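Local coordinates for protein ABC transporter (Caldanaerobius, PDB 4G68) that probably serves as the extracellular solute-binding protein of an ABC transporter, capturing xylan-derived sugars for uptake by the bacterium, at residues C[61-64]-C[69-72]. Residues are numbered along the deposited sequence; the frame is centred on the assembly and turned at random.
Sequences DQWN and NVQI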
# COMPACT_ATOMS: atom_id res chain seq x y z
N ASP C 61 14.94 -18.58 9.03
CA ASP C 61 15.90 -19.69 9.21
C ASP C 61 17.28 -19.17 9.68
O ASP C 61 17.89 -19.73 10.62
CB ASP C 61 16.02 -20.56 7.94
CG ASP C 61 14.72 -21.30 7.61
OD1 ASP C 61 13.72 -21.26 8.39
OD2 ASP C 61 14.70 -21.91 6.53
N GLN C 62 17.77 -18.08 9.07
CA GLN C 62 19.04 -17.55 9.51
C GLN C 62 18.98 -17.05 10.96
O GLN C 62 19.93 -17.23 11.74
CB GLN C 62 19.55 -16.45 8.59
CG GLN C 62 21.01 -16.14 8.92
CD GLN C 62 21.61 -15.02 8.09
OE1 GLN C 62 21.57 -15.05 6.84
NE2 GLN C 62 22.20 -14.03 8.79
N TRP C 63 17.85 -16.46 11.35
CA TRP C 63 17.68 -16.08 12.75
C TRP C 63 17.70 -17.29 13.65
O TRP C 63 18.30 -17.26 14.73
CB TRP C 63 16.42 -15.26 13.00
CG TRP C 63 16.12 -15.10 14.48
CD1 TRP C 63 15.51 -16.03 15.33
CD2 TRP C 63 16.43 -13.94 15.34
NE1 TRP C 63 15.43 -15.54 16.62
CE2 TRP C 63 15.96 -14.29 16.69
CE3 TRP C 63 17.01 -12.69 15.14
CZ2 TRP C 63 16.08 -13.42 17.77
CZ3 TRP C 63 17.12 -11.81 16.22
CH2 TRP C 63 16.67 -12.17 17.51
N ASN C 64 17.00 -18.34 13.23
CA ASN C 64 16.84 -19.53 14.05
C ASN C 64 18.20 -20.21 14.29
O ASN C 64 18.50 -20.66 15.41
CB ASN C 64 15.80 -20.47 13.44
CG ASN C 64 14.37 -20.10 13.85
OD1 ASN C 64 14.15 -19.23 14.71
ND2 ASN C 64 13.37 -20.80 13.25
N ASN C 69 18.53 -20.49 21.33
CA ASN C 69 17.61 -20.41 22.47
C ASN C 69 16.38 -19.55 22.25
O ASN C 69 15.38 -19.71 22.95
CB ASN C 69 18.37 -19.98 23.73
CG ASN C 69 19.14 -21.12 24.34
OD1 ASN C 69 19.15 -22.22 23.83
ND2 ASN C 69 19.80 -20.85 25.46
N VAL C 70 16.45 -18.67 21.25
CA VAL C 70 15.28 -17.89 20.88
C VAL C 70 14.87 -18.25 19.45
O VAL C 70 15.38 -17.68 18.48
CB VAL C 70 15.54 -16.38 21.02
CG1 VAL C 70 14.25 -15.60 20.87
CG2 VAL C 70 16.20 -16.08 22.37
N GLN C 71 13.97 -19.21 19.31
CA GLN C 71 13.47 -19.58 17.98
C GLN C 71 12.27 -18.71 17.60
O GLN C 71 11.55 -18.21 18.47
CB GLN C 71 13.11 -21.06 17.95
CG GLN C 71 14.30 -21.95 18.28
CD GLN C 71 15.36 -21.93 17.18
OE1 GLN C 71 16.44 -21.36 17.34
NE2 GLN C 71 15.04 -22.54 16.05
N ILE C 72 12.08 -18.52 16.30
CA ILE C 72 10.86 -17.90 15.76
C ILE C 72 10.11 -18.92 14.91
O ILE C 72 10.74 -19.69 14.16
CB ILE C 72 11.21 -16.68 14.87
CG1 ILE C 72 12.03 -15.64 15.67
CG2 ILE C 72 9.96 -16.09 14.21
CD1 ILE C 72 12.68 -14.56 14.82
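The carboxamide of Asn64 grips both backbone polar groups of Ile72. Asn64 OD1 accepts the N-H of Ile72, 2.7 Å from Ile72 N, in the carbonyl plane on a lone pair and almost straight at 174°, while Asn64 ND2 donates to Ile72 O at 3.0 Å. That second bond lies in the plane of the amide, and the two bonds together fix the rotation of the Asn64 amide. The first torsion of Asn64 keeps CG beside its backbone N (chi1 -85°), which swings the amide from the helix across to the strand edge. With an alanine here, both the N-H and the C=O of Ile72 would probably be left without these mates, weakening the hold of the helix end on the strand. One residue earlier, the indole of Trp63 adds a third bond, from Trp63 NE1 to Val70 O at 2.8 Å; it is more bent, at 140°, with the oxygen tilted out of the ring plane.

Packing continues around the indole. Ile72 lays its CD1 over one face of the five-membered ring, 3.4 Å from the centroid of that Trp63 ring, a close CH-pi contact. The indole of Trp63, its CG turned away from the backbone N, reaches over toward the residue just before the strand, where Trp63 CZ2 comes within 4.2 Å of Val70 CG1. Tyr341 of helix 332-353 meets the indole too, and Ala338 of that helix touches both Trp63 and Ile72.

The contact thus ties the C-terminal part of helix 52-66 to the turn leading into strand 71-76 and its first residues, within the beta-alpha-beta crossover that joins parallel strands 40-45 and 71-76 in this periplasmic-binding-protein-like fold.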